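Cupin domain-containing protein (Rhodopseudomonas palustris, PDB 3LAG) is of unknown function but has a metal-binding cupin fold, with nickel held inside the barrel and calcium at the subunit interface. Local coordinates at residues Asp38-Val52 with Asp78-Ile92. Numbering follows the deposited sequence. Where two conformers were deposited one is given.
Sequences DYVVVPMADGEMTIV and DVRNESTAEIVFLEI. With CA (calcium ion), chain D.
Strands 39-43 and 87-92 run antiparallel, as do 47-52 and 78-80, and the two pairs belong to the two facing sheets of the cupin beta-barrel, strands 47-52 and 87-92 crossing at 83° with a closest axis approach of 7.8 Å. Val42 and Leu90 exchange backbone hydrogen bonds in the first pair, Thr50 and Arg80 in the second. Inside the barrel, Met49, a selenomethionine, bridges the walls: its chain reaches out straight, CG anti to the backbone N (chi1 -172°), then bends at chi3, bringing SE 3.6 Å from Phe89 CE2 in an oblique Met-aromatic contact. Its CG presses tightly on Val79 CG1, at 3.2 Å. Further along, Glu91 CG packs 3.5 Å from Tyr39 CD1, and its carboxylate lies close to the nickel bound by His33, His35 and His77. On the outer face, Arg80 lays CD against Val52 CG2 and holds Asp78 and Glu82 at the edge of its guanidinium; an alanine here would probably leave both carboxylates without this shared cation and uncover Val52. At the far end, Asp38 OD2 binds calcium at 2.4 Å, alongside Asp15 and Glu16 of the second subunit, while its OD1 accepts a hydrogen bond from Ala73 N.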
# COMPACT_ATOMS: atom_id res chain seq x y z
N ASP B 38 -9.42 2.80 11.68
CA ASP B 38 -9.76 2.40 10.32
C ASP B 38 -8.46 2.14 9.57
O ASP B 38 -7.43 2.78 9.84
CB ASP B 38 -10.53 3.50 9.59
CG ASP B 38 -11.91 3.75 10.18
OD1 ASP B 38 -12.43 2.95 10.99
OD2 ASP B 38 -12.49 4.76 9.79
N TYR B 39 -8.50 1.23 8.61
CA TYR B 39 -7.29 0.87 7.91
C TYR B 39 -7.53 0.35 6.51
O TYR B 39 -8.68 0.12 6.09
CB TYR B 39 -6.44 -0.11 8.73
CG TYR B 39 -7.04 -1.47 9.00
CD1 TYR B 39 -6.66 -2.58 8.24
CD2 TYR B 39 -7.95 -1.66 10.02
CE1 TYR B 39 -7.18 -3.82 8.49
CE2 TYR B 39 -8.48 -2.91 10.28
CZ TYR B 39 -8.10 -3.98 9.51
OH TYR B 39 -8.62 -5.23 9.77
N VAL B 40 -6.43 0.21 5.79
CA VAL B 40 -6.40 -0.33 4.44
C VAL B 40 -5.38 -1.46 4.43
O VAL B 40 -4.30 -1.34 5.00
CB VAL B 40 -5.97 0.75 3.43
CG1 VAL B 40 -5.74 0.16 2.02
CG2 VAL B 40 -6.98 1.89 3.39
N VAL B 41 -5.75 -2.57 3.79
CA VAL B 41 -4.84 -3.67 3.56
C VAL B 41 -4.40 -3.65 2.11
O VAL B 41 -5.23 -3.56 1.20
CB VAL B 41 -5.54 -5.02 3.85
CG1 VAL B 41 -4.62 -6.20 3.56
CG2 VAL B 41 -6.05 -5.06 5.28
N VAL B 42 -3.09 -3.74 1.90
CA VAL B 42 -2.52 -3.87 0.56
C VAL B 42 -1.78 -5.19 0.49
O VAL B 42 -0.66 -5.30 1.01
CB VAL B 42 -1.56 -2.73 0.21
CG1 VAL B 42 -1.05 -2.90 -1.22
CG2 VAL B 42 -2.25 -1.38 0.37
N PRO B 43 -2.39 -6.20 -0.12
CA PRO B 43 -1.67 -7.46 -0.26
C PRO B 43 -0.51 -7.31 -1.22
O PRO B 43 -0.64 -6.71 -2.30
CB PRO B 43 -2.72 -8.41 -0.85
CG PRO B 43 -4.05 -7.78 -0.47
CD PRO B 43 -3.78 -6.31 -0.60
N MSE B 44 0.64 -7.83 -0.82
CA MSE B 44 1.83 -7.78 -1.66
C MSE B 44 2.05 -9.09 -2.42
O MSE B 44 2.94 -9.19 -3.27
CB MSE B 44 3.06 -7.46 -0.82
CG MSE B 44 2.99 -6.12 -0.09
SE MSE B 44 2.66 -4.58 -1.25
CE MSE B 44 4.10 -4.85 -2.52
N ALA B 45 1.25 -10.10 -2.11
CA ALA B 45 1.35 -11.38 -2.76
C ALA B 45 -0.01 -12.05 -2.68
O ALA B 45 -0.73 -11.83 -1.72
CB ALA B 45 2.39 -12.21 -2.07
N ASP B 46 -0.36 -12.86 -3.67
CA ASP B 46 -1.60 -13.62 -3.60
C ASP B 46 -1.48 -14.59 -2.44
O ASP B 46 -0.41 -15.16 -2.20
CB ASP B 46 -1.84 -14.40 -4.89
CG ASP B 46 -2.02 -13.52 -6.12
OD1 ASP B 46 -2.14 -12.28 -6.00
OD2 ASP B 46 -2.03 -14.07 -7.23
N GLY B 47 -2.56 -14.79 -1.71
CA GLY B 47 -2.46 -15.68 -0.58
C GLY B 47 -3.81 -16.04 -0.01
O GLY B 47 -4.84 -15.49 -0.41
N GLU B 48 -3.76 -16.96 0.94
CA GLU B 48 -4.95 -17.41 1.64
C GLU B 48 -4.66 -17.28 3.13
O GLU B 48 -3.89 -18.05 3.70
CB GLU B 48 -5.31 -18.84 1.26
CG GLU B 48 -5.49 -19.01 -0.23
CD GLU B 48 -5.88 -20.42 -0.60
OE1 GLU B 48 -4.97 -21.25 -0.83
OE2 GLU B 48 -7.09 -20.70 -0.66
N MSE B 49 -5.26 -16.26 3.72
CA MSE B 49 -4.99 -15.83 5.09
C MSE B 49 -6.10 -16.28 6.04
O MSE B 49 -7.26 -15.86 5.89
CB MSE B 49 -4.86 -14.30 5.11
CG MSE B 49 -4.40 -13.69 6.42
SE MSE B 49 -4.26 -11.75 6.32
CE MSE B 49 -6.19 -11.40 6.30
N THR B 50 -5.75 -17.10 7.03
CA THR B 50 -6.74 -17.56 7.99
C THR B 50 -7.09 -16.44 8.97
O THR B 50 -6.21 -15.80 9.56
CB THR B 50 -6.21 -18.79 8.74
OG1 THR B 50 -6.01 -19.85 7.79
CG2 THR B 50 -7.20 -19.24 9.80
N ILE B 51 -8.39 -16.18 9.12
CA ILE B 51 -8.88 -15.20 10.07
C ILE B 51 -9.70 -15.94 11.12
O ILE B 51 -10.64 -16.66 10.76
CB ILE B 51 -9.79 -14.15 9.40
CG1 ILE B 51 -9.03 -13.47 8.26
CG2 ILE B 51 -10.29 -13.15 10.43
CD1 ILE B 51 -9.82 -12.39 7.53
N VAL B 52 -9.32 -15.80 12.38
CA VAL B 52 -10.05 -16.43 13.47
C VAL B 52 -10.89 -15.37 14.18
O VAL B 52 -10.36 -14.39 14.71
CB VAL B 52 -9.13 -17.10 14.50
CG1 VAL B 52 -9.96 -17.92 15.50
CG2 VAL B 52 -8.09 -17.97 13.80
N ASP B 78 -7.69 -12.92 15.14
CA ASP B 78 -6.33 -13.45 15.02
C ASP B 78 -6.15 -13.77 13.55
O ASP B 78 -7.06 -14.28 12.92
CB ASP B 78 -6.20 -14.73 15.84
CG ASP B 78 -4.78 -15.31 15.83
OD1 ASP B 78 -3.82 -14.60 15.49
OD2 ASP B 78 -4.67 -16.49 16.23
N VAL B 79 -4.98 -13.46 12.99
CA VAL B 79 -4.72 -13.79 11.61
C VAL B 79 -3.57 -14.78 11.56
O VAL B 79 -2.55 -14.60 12.23
CB VAL B 79 -4.43 -12.52 10.80
CG1 VAL B 79 -3.77 -12.85 9.49
CG2 VAL B 79 -5.74 -11.75 10.61
N ARG B 80 -3.75 -15.85 10.79
CA ARG B 80 -2.80 -16.94 10.77
C ARG B 80 -2.47 -17.38 9.36
O ARG B 80 -3.24 -17.14 8.43
CB ARG B 80 -3.38 -18.14 11.51
CG ARG B 80 -3.94 -17.78 12.87
CD ARG B 80 -4.49 -18.99 13.58
NE ARG B 80 -3.46 -19.93 13.99
CZ ARG B 80 -2.87 -19.95 15.18
NH1 ARG B 80 -1.95 -20.86 15.46
NH2 ARG B 80 -3.18 -19.04 16.10
N ASN B 81 -1.34 -18.05 9.23
CA ASN B 81 -0.97 -18.64 7.96
C ASN B 81 -0.94 -20.16 8.05
O ASN B 81 0.00 -20.74 8.62
CB ASN B 81 0.38 -18.10 7.50
CG ASN B 81 0.72 -18.54 6.09
OD1 ASN B 81 -0.05 -19.27 5.45
ND2 ASN B 81 1.87 -18.08 5.60
N GLU B 82 -1.98 -20.79 7.53
CA GLU B 82 -2.06 -22.25 7.49
C GLU B 82 -1.72 -22.78 6.10
O GLU B 82 -1.90 -23.97 5.81
CB GLU B 82 -3.44 -22.74 7.93
CG GLU B 82 -3.93 -22.16 9.26
CD GLU B 82 -3.09 -22.57 10.45
OE1 GLU B 82 -2.28 -23.50 10.32
OE2 GLU B 82 -3.26 -21.96 11.53
N SER B 83 -1.22 -21.89 5.24
CA SER B 83 -0.83 -22.25 3.89
C SER B 83 0.66 -22.59 3.85
O SER B 83 1.35 -22.52 4.87
CB SER B 83 -1.13 -21.11 2.91
OG SER B 83 -0.11 -20.12 2.89
N THR B 84 1.15 -22.96 2.67
CA THR B 84 2.56 -23.31 2.51
C THR B 84 3.42 -22.13 2.08
O THR B 84 4.64 -22.26 2.01
CB THR B 84 2.74 -24.44 1.49
OG1 THR B 84 2.48 -23.95 0.17
CG2 THR B 84 1.80 -25.59 1.80
N ALA B 85 2.79 -20.99 1.79
CA ALA B 85 3.47 -19.82 1.25
C ALA B 85 3.48 -18.67 2.25
O ALA B 85 2.49 -18.44 2.95
CB ALA B 85 2.80 -19.37 -0.03
N GLU B 86 4.58 -17.94 2.31
CA GLU B 86 4.64 -16.74 3.13
C GLU B 86 3.53 -15.79 2.71
O GLU B 86 3.28 -15.59 1.51
CB GLU B 86 6.00 -16.05 2.97
CG GLU B 86 6.20 -14.87 3.93
CD GLU B 86 7.48 -14.08 3.66
OE1 GLU B 86 8.06 -14.24 2.56
OE2 GLU B 86 7.91 -13.30 4.54
N ILE B 87 2.85 -15.21 3.69
CA ILE B 87 1.83 -14.19 3.45
C ILE B 87 2.45 -12.83 3.73
O ILE B 87 3.13 -12.66 4.74
CB ILE B 87 0.60 -14.44 4.35
CG1 ILE B 87 -0.19 -15.64 3.83
CG2 ILE B 87 -0.26 -13.18 4.45
CD1 ILE B 87 -1.31 -16.07 4.76
N VAL B 88 2.24 -11.86 2.84
CA VAL B 88 2.81 -10.53 3.00
C VAL B 88 1.79 -9.48 2.62
O VAL B 88 1.19 -9.53 1.55
CB VAL B 88 4.06 -10.33 2.13
CG1 VAL B 88 4.71 -8.99 2.46
CG2 VAL B 88 5.04 -11.48 2.32
N PHE B 89 1.58 -8.52 3.52
CA PHE B 89 0.69 -7.41 3.24
C PHE B 89 1.11 -6.21 4.04
O PHE B 89 1.75 -6.34 5.09
CB PHE B 89 -0.78 -7.77 3.54
CG PHE B 89 -1.03 -8.18 4.96
CD1 PHE B 89 -1.47 -7.26 5.90
CD2 PHE B 89 -0.90 -9.50 5.34
CE1 PHE B 89 -1.72 -7.65 7.21
CE2 PHE B 89 -1.14 -9.90 6.65
CZ PHE B 89 -1.56 -8.97 7.58
N LEU B 90 0.77 -5.03 3.53
CA LEU B 90 0.92 -3.80 4.28
C LEU B 90 -0.43 -3.42 4.86
O LEU B 90 -1.48 -3.61 4.24
CB LEU B 90 1.48 -2.66 3.41
CG LEU B 90 3.01 -2.59 3.30
CD1 LEU B 90 3.64 -3.88 2.81
CD2 LEU B 90 3.43 -1.42 2.42
N GLU B 91 -0.40 -2.90 6.07
CA GLU B 91 -1.59 -2.38 6.71
C GLU B 91 -1.36 -0.91 6.99
O GLU B 91 -0.38 -0.52 7.63
CB GLU B 91 -1.82 -3.12 8.00
CG GLU B 91 -3.27 -3.29 8.32
CD GLU B 91 -3.50 -4.43 9.26
OE1 GLU B 91 -4.03 -5.47 8.81
OE2 GLU B 91 -3.14 -4.27 10.43
N ILE B 92 -2.30 -0.10 6.52
CA ILE B 92 -2.20 1.35 6.60
C ILE B 92 -3.31 1.84 7.52
O ILE B 92 -4.49 1.76 7.18
CB ILE B 92 -2.31 1.99 5.19
CG1 ILE B 92 -1.22 1.44 4.26
CG2 ILE B 92 -2.21 3.50 5.29
CD1 ILE B 92 -1.65 0.25 3.42
CA CA D . -13.72 6.82 9.87
O HOH W 1 0.19 -12.93 0.87
O HOH W 2 0.77 -15.85 0.40
O HOH W 3 -4.01 -19.86 5.78
O HOH W 4 -0.87 -18.08 1.13
O HOH W 5 -15.62 5.65 10.84
O HOH W 6 -14.43 5.00 8.11